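Local coordinates for protein bifunctional autolysin (Staphylococcus aureus subsp. aureus Mu50, PDB 6FXO) that hydrolyses cell-wall peptidoglycan, its family 73 glycoside hydrolase part acting as an N-acetylglucosaminidase that probably cuts the glycan strands, at residues F64-Q69 with Y237-Q242; P58-Q63 with W216-A221; S122-G127 with D155-G160; Y102-V107 with Y187-Q192. All coordinates share one frame; numbering follows the deposited sequence.

Interactions 1 and 2 are the buried contacts, and they adjoin each other: the loop after helix 51-56 supplies 58-63 to pack on helix 216-231, then 64-69 to pair with strand 237-242, the next element after that helix. Interaction 1 combines backbone bonds, aromatic packing and a salt-bridge network; interaction 2 relies on alanine methyls and a buried amide pair. Interaction 4, partly buried, touches interaction 1 through Leu-67 and Asn-105 and joins one lysine-carbonyl bond to a small apolar patch. Interaction 3 lies on the surface, its centre about 34 Å from that of interaction 1, and has no hydrogen bond between its segments, leucine and glutamine carbons meeting one another and backbone carbonyls.

Interaction 1: F64-Q69 with Y237-Q242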
loop_
_atom_site.group_PDB
_atom_site.type_symbol
_atom_site.label_atom_id
_atom_site.label_comp_id
_atom_site.label_asym_id
_atom_site.label_seq_id
_atom_site.Cartn_x
_atom_site.Cartn_y
_atom_site.Cartn_z
ATOM N N PHE A 64 -0.655 -8.438 -6.307
ATOM C CA PHE A 64 -2.016 -8.909 -6.624
ATOM C C PHE A 64 -2.857 -9.151 -5.347
ATOM O O PHE A 64 -4.011 -9.560 -5.444
ATOM C CB PHE A 64 -2.041 -10.094 -7.534
ATOM C CG PHE A 64 -1.104 -10.024 -8.707
ATOM C CD1 PHE A 64 -1.278 -9.053 -9.735
ATOM C CD2 PHE A 64 -0.027 -10.884 -8.793
ATOM C CE1 PHE A 64 -0.392 -8.984 -10.744
ATOM C CE2 PHE A 64 0.865 -10.792 -9.848
ATOM C CZ PHE A 64 0.681 -9.845 -10.817
ATOM N N LEU A 65 -2.253 -8.962 -4.158
ATOM C CA LEU A 65 -3.029 -9.170 -2.941
ATOM C C LEU A 65 -4.155 -8.061 -2.879
ATOM O O LEU A 65 -3.855 -6.900 -3.121
ATOM C CB LEU A 65 -2.133 -9.042 -1.659
ATOM C CG LEU A 65 -2.801 -9.097 -0.286
ATOM C CD1 LEU A 65 -3.069 -10.622 0.154
ATOM C CD2 LEU A 65 -2.038 -8.258 0.789
ATOM N N ARG A 66 -5.395 -8.398 -2.517
ATOM C CA ARG A 66 -6.412 -7.366 -2.427
ATOM C C ARG A 66 -6.379 -6.615 -1.090
ATOM O O ARG A 66 -6.567 -7.162 -0.022
ATOM C CB ARG A 66 -7.842 -7.952 -2.666
ATOM C CG ARG A 66 -8.152 -8.491 -4.073
ATOM C CD ARG A 66 -8.629 -7.445 -5.130
ATOM N NE ARG A 66 -9.946 -6.928 -4.761
ATOM C CZ ARG A 66 -11.114 -7.275 -5.310
ATOM N NH1 ARG A 66 -11.153 -8.171 -6.285
ATOM N NH2 ARG A 66 -12.244 -6.767 -4.848
ATOM N N LEU A 67 -6.049 -5.333 -1.189
ATOM C CA LEU A 67 -5.906 -4.339 -0.163
ATOM C C LEU A 67 -7.231 -3.851 0.414
ATOM O O LEU A 67 -7.262 -3.207 1.451
ATOM C CB LEU A 67 -5.086 -3.177 -0.844
ATOM C CG LEU A 67 -3.657 -3.590 -1.399
ATOM C CD1 LEU A 67 -2.902 -2.430 -1.956
ATOM C CD2 LEU A 67 -2.780 -4.131 -0.162
ATOM N N ASP A 68 -8.327 -4.098 -0.304
ATOM C CA ASP A 68 -9.657 -3.701 0.118
ATOM C C ASP A 68 -10.235 -4.831 0.976
ATOM O O ASP A 68 -11.340 -4.728 1.488
ATOM C CB ASP A 68 -10.527 -3.374 -1.110
ATOM C CG ASP A 68 -10.632 -4.498 -2.114
ATOM O OD1 ASP A 68 -9.592 -5.102 -2.430
ATOM O OD2 ASP A 68 -11.736 -4.715 -2.651
ATOM N N GLN A 69 -9.470 -5.917 1.144
ATOM C CA GLN A 69 -9.994 -7.008 1.946
ATOM C C GLN A 69 -9.309 -7.351 3.214
ATOM O O GLN A 69 -8.227 -7.910 3.210
ATOM C CB GLN A 69 -10.172 -8.301 1.134
ATOM C CG GLN A 69 -11.553 -8.927 1.423
ATOM C CD GLN A 69 -12.194 -9.665 0.262
ATOM O OE1 GLN A 69 -12.490 -9.073 -0.778
ATOM N NE2 GLN A 69 -12.549 -10.948 0.446
ATOM N N TYR A 237 -6.238 -13.420 -0.265
ATOM C CA TYR A 237 -7.064 -12.955 -1.365
ATOM C C TYR A 237 -6.255 -12.284 -2.400
ATOM O O TYR A 237 -5.637 -11.206 -2.163
ATOM C CB TYR A 237 -8.246 -12.077 -0.876
ATOM C CG TYR A 237 -9.069 -12.715 0.224
ATOM C CD1 TYR A 237 -10.101 -13.600 -0.072
ATOM C CD2 TYR A 237 -8.814 -12.440 1.558
ATOM C CE1 TYR A 237 -10.848 -14.199 0.932
ATOM C CE2 TYR A 237 -9.557 -13.032 2.572
ATOM C CZ TYR A 237 -10.573 -13.911 2.256
ATOM O OH TYR A 237 -11.306 -14.505 3.257
ATOM N N PHE A 238 -6.247 -12.931 -3.574
ATOM C CA PHE A 238 -5.447 -12.339 -4.652
ATOM C C PHE A 238 -6.236 -12.096 -5.898
ATOM O O PHE A 238 -7.289 -12.680 -6.094
ATOM C CB PHE A 238 -4.207 -13.242 -4.868
ATOM C CG PHE A 238 -3.243 -13.373 -3.711
ATOM C CD1 PHE A 238 -3.518 -14.263 -2.640
ATOM C CD2 PHE A 238 -2.031 -12.716 -3.700
ATOM C CE1 PHE A 238 -2.590 -14.461 -1.611
ATOM C CE2 PHE A 238 -1.088 -12.921 -2.672
ATOM C CZ PHE A 238 -1.379 -13.787 -1.629
ATOM N N ASP A 239 -5.697 -11.219 -6.800
ATOM C CA ASP A 239 -6.394 -10.866 -8.057
ATOM C C ASP A 239 -5.364 -10.586 -9.112
ATOM O O ASP A 239 -4.725 -9.549 -9.061
ATOM C CB ASP A 239 -7.167 -9.553 -7.790
ATOM C CG ASP A 239 -8.249 -9.116 -8.769
ATOM O OD1 ASP A 239 -8.092 -9.366 -9.986
ATOM O OD2 ASP A 239 -9.186 -8.407 -8.336
ATOM N N ILE A 240 -5.224 -11.503 -10.065
ATOM C CA ILE A 240 -4.309 -11.472 -11.154
ATOM C C ILE A 240 -4.883 -11.211 -12.568
ATOM O O ILE A 240 -5.692 -11.978 -13.086
ATOM C CB ILE A 240 -3.523 -12.821 -11.088
ATOM C CG1 ILE A 240 -2.950 -13.064 -9.656
ATOM C CG2 ILE A 240 -2.404 -12.870 -12.121
ATOM C CD1 ILE A 240 -2.340 -14.473 -9.454
ATOM N N PRO A 241 -4.535 -10.075 -13.153
ATOM C CA PRO A 241 -5.012 -9.760 -14.512
ATOM C C PRO A 241 -4.462 -10.774 -15.507
ATOM O O PRO A 241 -3.316 -11.182 -15.314
ATOM C CB PRO A 241 -4.403 -8.381 -14.800
ATOM C CG PRO A 241 -4.136 -7.783 -13.437
ATOM C CD PRO A 241 -3.731 -8.964 -12.586
ATOM N N GLN A 242 -5.189 -11.181 -16.563
ATOM C CA GLN A 242 -4.539 -12.148 -17.444
ATOM C C GLN A 242 -4.552 -11.612 -18.863
ATOM O O GLN A 242 -5.537 -11.011 -19.283
ATOM C CB GLN A 242 -5.234 -13.519 -17.413
ATOM C CG GLN A 242 -5.076 -14.320 -16.125
ATOM C CD GLN A 242 -5.094 -15.808 -16.401
ATOM O OE1 GLN A 242 -6.134 -16.397 -16.701
ATOM N NE2 GLN A 242 -3.952 -16.467 -16.233
#
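Phe-64 and Leu-65 lie against Phe-238, Asp-239 and Ile-240 in the close-packed half of this contact. The Phe-64 ring crosses the Ile-240 side chain at about a right angle, CG sitting 3.7 Å from Ile-240 CG1, while Pro-241 CD approaches CD1 and CE1 of Phe-64. Beside it, Leu-65 CD1 stands over one face of the Phe-238 ring, offset toward the rim, in a CH-pi contact 4.2 Å from the centroid. Leu-65 and Phe-238 form a single antiparallel bridge, a non-hydrogen-bonded pair. The evidence is the two flanking bonds, Asp-239 N to Phe-64 O (2.7 Å) and Arg-66 N to Tyr-237 O (2.8 Å). The loop thus lines one edge of strand 237-242, whose backbone also bonds to the parallel strand 4-9.

The looser half is polar; Arg-66, Asp-68, Gln-69 and Tyr-237 are partly exposed, while Asp-239 is buried. Arg-66, its chain bent at chi2 (-85°) and chi3 (-67°), grips Asp-68 side-on with NE and NH2, each bond using a syn lone pair and lying within a few degrees of the guanidinium plane. Its NH1 turns to Asp-239 OD2 at 2.9 Å, a less straight bond that meets the carboxylate on its anti side. That oxygen also receives Lys-197, so two cations share it. Farther out, Gln-69 NE2 sits 3.6 Å above the plane of the Tyr-237 ring, over its centre.

Interaction 2: P58-Q63 with W216-A221; sequences PALKYQ and WANINA
Gln-63 and Asn-218 meet amide to amide, their side chains side by side and pointing the same way but their amide planes steeply inclined, 71° apart. Gln-63 has CG between the backbone N and the carbonyl carbon (chi1 64°), the crowded position, and its chain is extended beyond CG. The amide nitrogen at its end is held twice. NE2 donates to Asn-218 OD1 at 3.0 Å, nearly straight (166°) and within the plane of the accepting carbonyl. It also donates to Leu-60 O at 3.0 Å. Both acceptors lie close to the Gln-63 amide plane, though NE2 stands tilted from the carbonyl plane of Leu-60; the two bonds together fix the flat group's rotation. Leu-60 O takes the backbone N of Gln-63 as well, the two donors arriving from opposite faces of its carbonyl plane.

The shape is that of a short 3-10 segment, 60-63, laid against the first turns of helix 216-231, part of the helical lysozyme-like domain. Alanines on the helix side allow a close approach: the CA atoms of Ala-221 and Tyr-62 are 4.8 Å apart. Ala-221 CB faces the 3-10 backbone, 3.5 Å from Gln-63 N and 3.6 Å from Ala-59 O. One turn earlier, Ala-217 CB touches Gln-63 OE1 at 3.1 Å.

Asn-218 CG lies anti to its carbonyl carbon, and ND2 donates to Asp-215 OD1, while Asn-218 OD1 faces Gln-63 NE2. Leu-60 CD2 borders Asn-218 CB, and Leu-54 of helix 51-56 lies against Leu-60, Gln-63 and Asn-218.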
loop_
_atom_site.group_PDB
_atom_site.type_symbol
_atom_site.label_atom_id
_atom_site.label_comp_id
_atom_site.label_asym_id
_atom_site.label_seq_id
_atom_site.Cartn_x
_atom_site.Cartn_y
_atom_site.Cartn_z
ATOM N N PRO A 58 7.104 -15.735 -5.083
ATOM C CA PRO A 58 6.457 -15.563 -3.757
ATOM C C PRO A 58 6.437 -14.109 -3.194
ATOM O O PRO A 58 5.518 -13.814 -2.427
ATOM C CB PRO A 58 7.340 -16.400 -2.799
ATOM C CG PRO A 58 8.195 -17.296 -3.706
ATOM C CD PRO A 58 8.397 -16.453 -4.963
ATOM N N ALA A 59 7.444 -13.245 -3.456
ATOM C CA ALA A 59 7.373 -11.910 -2.920
ATOM C C ALA A 59 6.573 -11.076 -3.936
ATOM O O ALA A 59 5.651 -10.354 -3.528
ATOM C CB ALA A 59 8.766 -11.263 -2.709
ATOM N N LEU A 60 6.910 -11.244 -5.236
ATOM C CA LEU A 60 6.203 -10.497 -6.293
ATOM C C LEU A 60 4.656 -10.713 -6.366
ATOM O O LEU A 60 3.972 -9.757 -6.685
ATOM C CB LEU A 60 6.822 -10.665 -7.719
ATOM C CG LEU A 60 8.365 -10.499 -7.978
ATOM C CD1 LEU A 60 8.605 -10.473 -9.479
ATOM C CD2 LEU A 60 8.960 -9.231 -7.459
ATOM N N LYS A 61 4.111 -11.914 -6.022
ATOM C CA LYS A 61 2.657 -12.029 -6.115
ATOM C C LYS A 61 1.914 -11.078 -5.152
ATOM O O LYS A 61 0.743 -10.893 -5.321
ATOM C CB LYS A 61 2.120 -13.477 -5.932
ATOM C CG LYS A 61 2.547 -14.227 -4.639
ATOM C CD LYS A 61 2.113 -15.733 -4.684
ATOM C CE LYS A 61 2.395 -16.534 -3.413
ATOM N NZ LYS A 61 2.002 -17.992 -3.493
ATOM N N TYR A 62 2.615 -10.439 -4.166
ATOM C CA TYR A 62 1.876 -9.567 -3.286
ATOM C C TYR A 62 1.264 -8.349 -3.924
ATOM O O TYR A 62 0.446 -7.708 -3.271
ATOM C CB TYR A 62 2.540 -9.402 -1.863
ATOM C CG TYR A 62 2.346 -10.608 -0.940
ATOM C CD1 TYR A 62 3.045 -11.790 -1.154
ATOM C CD2 TYR A 62 1.406 -10.592 0.092
ATOM C CE1 TYR A 62 2.814 -12.920 -0.389
ATOM C CE2 TYR A 62 1.164 -11.742 0.903
ATOM C CZ TYR A 62 1.873 -12.874 0.652
ATOM O OH TYR A 62 1.725 -13.946 1.503
ATOM N N GLN A 63 1.667 -8.015 -5.219
ATOM C CA GLN A 63 1.115 -6.864 -5.905
ATOM C C GLN A 63 -0.330 -7.172 -6.290
ATOM O O GLN A 63 -1.073 -6.274 -6.639
ATOM C CB GLN A 63 1.943 -6.418 -7.132
ATOM C CG GLN A 63 2.075 -7.377 -8.310
ATOM C CD GLN A 63 3.306 -6.890 -9.057
ATOM O OE1 GLN A 63 3.233 -5.869 -9.857
ATOM N NE2 GLN A 63 4.483 -7.615 -8.776
ATOM N N TRP A 216 7.632 0.103 -9.306
ATOM C CA TRP A 216 6.856 0.479 -8.125
ATOM C C TRP A 216 5.903 -0.599 -7.495
ATOM O O TRP A 216 5.822 -0.563 -6.291
ATOM C CB TRP A 216 6.005 1.675 -8.507
ATOM C CG TRP A 216 5.235 2.321 -7.295
ATOM C CD1 TRP A 216 5.670 3.325 -6.465
ATOM C CD2 TRP A 216 3.922 1.925 -6.801
ATOM N NE1 TRP A 216 4.711 3.591 -5.479
ATOM C CE2 TRP A 216 3.636 2.727 -5.674
ATOM C CE3 TRP A 216 2.980 0.985 -7.239
ATOM C CZ2 TRP A 216 2.432 2.619 -4.975
ATOM C CZ3 TRP A 216 1.765 0.896 -6.584
ATOM C CH2 TRP A 216 1.499 1.718 -5.458
ATOM N N ALA A 217 5.173 -1.488 -8.271
ATOM C CA ALA A 217 4.303 -2.457 -7.593
ATOM C C ALA A 217 5.208 -3.570 -7.081
ATOM O O ALA A 217 4.870 -4.222 -6.067
ATOM C CB ALA A 217 3.156 -3.039 -8.510
ATOM N N ASN A 218 6.286 -3.840 -7.824
ATOM C CA ASN A 218 7.221 -4.892 -7.381
ATOM C C ASN A 218 7.952 -4.487 -6.067
ATOM O O ASN A 218 8.136 -5.307 -5.168
ATOM C CB ASN A 218 8.328 -5.219 -8.417
ATOM C CG ASN A 218 7.870 -5.614 -9.784
ATOM O OD1 ASN A 218 6.931 -6.406 -9.908
ATOM N ND2 ASN A 218 8.556 -5.200 -10.868
ATOM N N ILE A 219 8.332 -3.226 -5.961
ATOM C CA ILE A 219 9.018 -2.830 -4.752
ATOM C C ILE A 219 8.070 -2.903 -3.592
ATOM O O ILE A 219 8.418 -3.505 -2.579
ATOM C CB ILE A 219 9.617 -1.420 -4.931
ATOM C CG1 ILE A 219 10.881 -1.488 -5.773
ATOM C CG2 ILE A 219 9.868 -0.706 -3.597
ATOM C CD1 ILE A 219 11.229 -0.075 -6.114
ATOM N N ASN A 220 6.825 -2.309 -3.780
ATOM C CA ASN A 220 5.870 -2.328 -2.740
ATOM C C ASN A 220 5.424 -3.781 -2.430
ATOM O O ASN A 220 5.081 -4.066 -1.274
ATOM C CB ASN A 220 4.773 -1.338 -3.051
ATOM C CG ASN A 220 5.363 0.084 -3.003
ATOM O OD1 ASN A 220 5.571 0.558 -1.890
ATOM N ND2 ASN A 220 5.682 0.834 -4.135
ATOM N N ALA A 221 5.449 -4.691 -3.410
ATOM C CA ALA A 221 5.048 -5.985 -3.077
ATOM C C ALA A 221 6.106 -6.575 -2.127
ATOM O O ALA A 221 5.715 -7.307 -1.189
ATOM C CB ALA A 221 4.822 -6.895 -4.253
#

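Interaction 3: S122-G127 with D155-G160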
loop_
_atom_site.group_PDB
_atom_site.type_symbol
_atom_site.label_atom_id
_atom_site.label_comp_id
_atom_site.label_asym_id
_atom_site.label_seq_id
_atom_site.Cartn_x
_atom_site.Cartn_y
_atom_site.Cartn_z
ATOM N N SER A 122 7.972 9.429 14.863
ATOM C CA SER A 122 7.614 10.762 14.366
ATOM C C SER A 122 7.077 11.675 15.432
ATOM O O SER A 122 6.374 11.218 16.317
ATOM C CB SER A 122 6.578 10.665 13.240
ATOM O OG SER A 122 5.244 11.035 13.592
ATOM N N GLN A 123 7.414 12.974 15.348
ATOM C CA GLN A 123 6.921 13.905 16.341
ATOM C C GLN A 123 5.393 13.985 16.274
ATOM O O GLN A 123 4.723 14.127 17.295
ATOM C CB GLN A 123 7.603 15.294 16.150
ATOM C CG GLN A 123 7.233 16.446 17.111
ATOM C CD GLN A 123 7.638 16.281 18.567
ATOM O OE1 GLN A 123 8.728 16.654 19.002
ATOM N NE2 GLN A 123 6.719 15.702 19.318
ATOM N N LEU A 124 4.843 13.849 15.056
ATOM C CA LEU A 124 3.404 13.890 14.857
ATOM C C LEU A 124 2.666 12.745 15.570
ATOM O O LEU A 124 1.536 12.910 15.996
ATOM C CB LEU A 124 3.130 13.795 13.349
ATOM C CG LEU A 124 2.131 14.780 12.746
ATOM C CD1 LEU A 124 2.604 16.203 12.922
ATOM C CD2 LEU A 124 1.969 14.479 11.264
ATOM N N ALA A 125 3.335 11.602 15.696
ATOM C CA ALA A 125 2.841 10.379 16.323
ATOM C C ALA A 125 3.227 10.383 17.756
ATOM O O ALA A 125 2.582 9.749 18.584
ATOM C CB ALA A 125 3.437 9.159 15.638
ATOM N N LYS A 126 4.320 11.073 18.036
ATOM C CA LYS A 126 4.832 11.186 19.396
ATOM C C LYS A 126 3.798 11.984 20.202
ATOM O O LYS A 126 3.753 11.903 21.431
ATOM C CB LYS A 126 6.194 11.910 19.407
ATOM C CG LYS A 126 7.391 10.959 19.400
ATOM C CD LYS A 126 8.707 11.637 19.806
ATOM C CE LYS A 126 9.875 10.670 19.783
ATOM N NZ LYS A 126 11.149 11.294 20.249
ATOM N N GLY A 127 2.953 12.736 19.475
ATOM C CA GLY A 127 1.928 13.551 20.087
ATOM C C GLY A 127 2.512 14.890 20.483
ATOM O O GLY A 127 1.839 15.915 20.438
ATOM N N ASP A 155 2.577 23.770 7.440
ATOM C CA ASP A 155 3.434 23.353 8.539
ATOM C C ASP A 155 3.177 21.897 8.866
ATOM O O ASP A 155 2.237 21.572 9.579
ATOM C CB ASP A 155 3.227 24.250 9.767
ATOM C CG ASP A 155 4.368 25.226 9.966
ATOM O OD1 ASP A 155 4.292 26.347 9.421
ATOM O OD2 ASP A 155 5.342 24.863 10.654
ATOM N N PRO A 156 4.025 21.001 8.356
ATOM C CA PRO A 156 3.810 19.581 8.645
ATOM C C PRO A 156 3.760 19.237 10.111
ATOM O O PRO A 156 3.036 18.307 10.438
ATOM C CB PRO A 156 4.953 18.888 7.908
ATOM C CG PRO A 156 5.275 19.819 6.778
ATOM C CD PRO A 156 5.082 21.197 7.347
ATOM N N LEU A 157 4.501 19.921 10.996
ATOM C CA LEU A 157 4.430 19.569 12.388
ATOM C C LEU A 157 3.238 20.226 13.071
ATOM O O LEU A 157 2.294 19.523 13.422
ATOM C CB LEU A 157 5.723 19.873 13.154
ATOM C CG LEU A 157 5.734 19.408 14.606
ATOM C CD1 LEU A 157 5.357 17.942 14.689
ATOM C CD2 LEU A 157 7.098 19.645 15.206
ATOM N N ARG A 158 3.257 21.555 13.258
ATOM C CA ARG A 158 2.094 22.134 13.916
ATOM C C ARG A 158 0.776 22.038 13.172
ATOM O O ARG A 158 -0.258 21.916 13.822
ATOM C CB ARG A 158 2.378 23.582 14.393
ATOM C CG ARG A 158 3.556 23.736 15.390
ATOM C CD ARG A 158 3.218 23.562 16.891
ATOM N NE ARG A 158 4.395 23.766 17.768
ATOM C CZ ARG A 158 4.410 24.562 18.824
ATOM N NH1 ARG A 158 3.322 25.247 19.163
ATOM N NH2 ARG A 158 5.517 24.690 19.549
ATOM N N GLU A 159 0.779 22.087 11.825
ATOM C CA GLU A 159 -0.518 21.982 11.172
ATOM C C GLU A 159 -1.133 20.624 11.388
ATOM O O GLU A 159 -2.350 20.517 11.494
ATOM C CB GLU A 159 -0.441 22.297 9.653
ATOM C CG GLU A 159 -0.591 23.764 9.262
ATOM C CD GLU A 159 -1.879 24.084 8.487
ATOM O OE1 GLU A 159 -2.900 24.402 9.136
ATOM O OE2 GLU A 159 -1.846 24.041 7.240
ATOM N N GLY A 160 -0.291 19.573 11.447
ATOM C CA GLY A 160 -0.829 18.248 11.660
ATOM C C GLY A 160 -1.214 18.054 13.108
ATOM O O GLY A 160 -2.176 17.346 13.399
#
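Leu-124 and Leu-157 touch methyl to methyl, CD1 to CD1 at 3.7 Å, where the short, weakly bonded helix 123-126 faces the start of helix 158-166 on the surface of the lysozyme-like domain. No hydrogen bond joins the two segments, and the buried area is small, 199 Å² over both sides. Leu-124 CD1 carries most of the first shell. It reaches the backbone opposite, 3.3 Å from Pro-156 O and 3.4 Å from Leu-157 O, and it also lies beside the bare CA of Gly-160, which has no side chain to stand in the way.

The second first-shell pair is Gln-123 with Leu-157, where the aliphatic part of the glutamine does the touching. Its CG sits 3.4 Å from Leu-157 CD1 and also meets CD2, the side chains crossing at a slant. Gln-123 CG lies anti to the backbone N (chi1 -180°); Leu-157 CG has the same placement (chi1 -175°), and chi2 (52°) then sets the CD1 that touches Gln-123 CG.

Further out, the connection between the segments covers Leu-124: Asn-145 and Ala-151 lie against it. Ala-125 O is hydrogen-bonded to His-144 ND1. Ser-122 is the N-cap of helix 123-126: its OG accepts from Ala-125 N at 2.9 Å.

Interaction 4: Y102-V107 with Y187-Q192; sequences YGINEV and YVKAGQ
Lys-189 reaches Gly-103 by folding its chain: CG is anti to the carbonyl carbon, and bends follow at chi2 (-45°) and chi3 (-106°). Ile-104 has CG1 anti to its carbonyl carbon, and the further turn at chi2 places CD1 against Lys-189 CD. The resulting bond runs from Lys-189 NZ to Gly-103 O at 2.8 Å, with the donor in the carbonyl plane and a C=O...donor angle of 149°. Tyr-102 O is a more distant neighbour of NZ, at 3.6 Å. Because these carbonyls stand where helix 92-102 ends, and Gly-103 leaves helical geometry with positive phi, the ammonium would be expected to interact favourably with the negative end of the helix dipole.

Next to the polar tip, Ile-104 CD1 meets two aliphatic groups of the turn, Val-188 CG1 and Lys-189 CD, each 3.8 Å away. Val-188 and Lys-189 are the central residues of a type I beta turn, Tyr-187 to Ala-190, and both CB atoms point toward the opposing segment. The bond lies at the more exposed side; Ile-104 and Val-188 are buried.

Segment 102-107 is the link between helices 92-102 and 106-116. Asn-105 N-caps the latter, its OD1 accepting weakly from Val-107 N and also from Tyr-108 N. Around this, Val-188 packs on Tyr-108 and on Met-198 of helix 195-200, while Val-107 leans on helix 216-231.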
loop_
_atom_site.group_PDB
_atom_site.type_symbol
_atom_site.label_atom_id
_atom_site.label_comp_id
_atom_site.label_asym_id
_atom_site.label_seq_id
_atom_site.Cartn_x
_atom_site.Cartn_y
_atom_site.Cartn_z
ATOM N N TYR A 102 -13.560 0.201 7.760
ATOM C CA TYR A 102 -13.493 0.595 6.380
ATOM C C TYR A 102 -13.321 -0.529 5.388
ATOM O O TYR A 102 -13.361 -0.267 4.196
ATOM C CB TYR A 102 -12.432 1.702 6.193
ATOM C CG TYR A 102 -12.524 2.769 7.265
ATOM C CD1 TYR A 102 -13.397 3.842 7.140
ATOM C CD2 TYR A 102 -11.774 2.674 8.429
ATOM C CE1 TYR A 102 -13.527 4.787 8.144
ATOM C CE2 TYR A 102 -11.893 3.618 9.442
ATOM C CZ TYR A 102 -12.772 4.671 9.297
ATOM O OH TYR A 102 -12.891 5.608 10.296
ATOM N N GLY A 103 -13.120 -1.785 5.848
ATOM C CA GLY A 103 -12.964 -2.833 4.841
ATOM C C GLY A 103 -11.715 -2.539 4.043
ATOM O O GLY A 103 -11.743 -2.160 2.870
ATOM N N ILE A 104 -10.612 -2.736 4.705
ATOM C CA ILE A 104 -9.281 -2.498 4.125
ATOM C C ILE A 104 -8.307 -3.467 4.722
ATOM O O ILE A 104 -8.305 -3.645 5.938
ATOM C CB ILE A 104 -8.850 -1.036 4.508
ATOM C CG1 ILE A 104 -9.704 0.027 3.795
ATOM C CG2 ILE A 104 -7.349 -0.792 4.282
ATOM C CD1 ILE A 104 -9.502 0.117 2.289
ATOM N N ASN A 105 -7.433 -4.003 3.919
ATOM C CA ASN A 105 -6.418 -4.983 4.389
ATOM C C ASN A 105 -5.603 -4.313 5.503
ATOM O O ASN A 105 -5.155 -3.179 5.359
ATOM C CB ASN A 105 -5.509 -5.456 3.204
ATOM C CG ASN A 105 -4.421 -6.403 3.584
ATOM O OD1 ASN A 105 -3.440 -5.901 4.174
ATOM N ND2 ASN A 105 -4.474 -7.777 3.288
ATOM N N GLU A 106 -5.388 -5.108 6.609
ATOM C CA GLU A 106 -4.654 -4.674 7.774
ATOM C C GLU A 106 -3.243 -4.398 7.593
ATOM O O GLU A 106 -2.760 -3.440 8.185
ATOM C CB GLU A 106 -4.841 -5.641 8.999
ATOM C CG GLU A 106 -5.419 -7.012 8.698
ATOM C CD GLU A 106 -6.933 -7.083 8.895
ATOM O OE1 GLU A 106 -7.381 -7.377 10.020
ATOM O OE2 GLU A 106 -7.646 -6.847 7.905
ATOM N N VAL A 107 -2.544 -5.245 6.816
ATOM C CA VAL A 107 -1.125 -4.957 6.629
ATOM C C VAL A 107 -0.929 -3.643 5.836
ATOM O O VAL A 107 0.031 -2.960 6.069
ATOM C CB VAL A 107 -0.294 -6.117 6.037
ATOM C CG1 VAL A 107 -0.572 -7.409 6.796
ATOM C CG2 VAL A 107 -0.563 -6.278 4.547
ATOM N N TYR A 187 -7.383 5.449 -3.690
ATOM C CA TYR A 187 -6.895 4.468 -4.627
ATOM C C TYR A 187 -7.583 3.144 -4.513
ATOM O O TYR A 187 -8.176 2.667 -5.478
ATOM C CB TYR A 187 -5.355 4.368 -4.530
ATOM C CG TYR A 187 -4.648 5.371 -5.422
ATOM C CD1 TYR A 187 -4.272 6.622 -4.946
ATOM C CD2 TYR A 187 -4.370 5.077 -6.743
ATOM C CE1 TYR A 187 -3.645 7.549 -5.768
ATOM C CE2 TYR A 187 -3.747 5.994 -7.578
ATOM C CZ TYR A 187 -3.381 7.230 -7.087
ATOM O OH TYR A 187 -2.759 8.124 -7.926
ATOM N N VAL A 188 -7.533 2.569 -3.323
ATOM C CA VAL A 188 -8.151 1.283 -3.052
ATOM C C VAL A 188 -9.670 1.295 -3.239
ATOM O O VAL A 188 -10.229 0.288 -3.662
ATOM C CB VAL A 188 -7.693 0.903 -1.605
ATOM C CG1 VAL A 188 -8.161 -0.492 -1.195
ATOM C CG2 VAL A 188 -6.173 1.009 -1.485
ATOM N N LYS A 189 -10.336 2.430 -2.935
ATOM C CA LYS A 189 -11.775 2.555 -3.093
ATOM C C LYS A 189 -12.361 3.018 -4.416
ATOM O O LYS A 189 -13.576 2.998 -4.608
ATOM C CB LYS A 189 -12.412 3.227 -1.839
ATOM C CG LYS A 189 -12.034 2.586 -0.455
ATOM C CD LYS A 189 -12.077 1.037 -0.354
ATOM C CE LYS A 189 -13.260 0.476 0.430
ATOM N NZ LYS A 189 -13.162 -1.004 0.728
ATOM N N ALA A 190 -11.474 3.405 -5.341
ATOM C CA ALA A 190 -11.828 3.889 -6.676
ATOM C C ALA A 190 -11.550 2.754 -7.636
ATOM O O ALA A 190 -11.449 2.920 -8.847
ATOM C CB ALA A 190 -10.974 5.088 -7.040
ATOM N N GLY A 191 -11.416 1.592 -7.055
ATOM C CA GLY A 191 -11.141 0.365 -7.807
ATOM C C GLY A 191 -9.703 -0.110 -7.988
ATOM O O GLY A 191 -9.468 -1.225 -8.497
ATOM N N GLN A 192 -8.707 0.695 -7.613
ATOM C CA GLN A 192 -7.381 0.132 -7.822
ATOM C C GLN A 192 -7.007 -0.556 -6.520
ATOM O O GLN A 192 -6.294 0.025 -5.702
ATOM C CB GLN A 192 -6.448 1.246 -8.249
ATOM C CG GLN A 192 -6.696 1.526 -9.720
ATOM C CD GLN A 192 -6.113 2.823 -10.210
ATOM O OE1 GLN A 192 -6.756 3.880 -10.110
ATOM N NE2 GLN A 192 -4.898 2.757 -10.784
#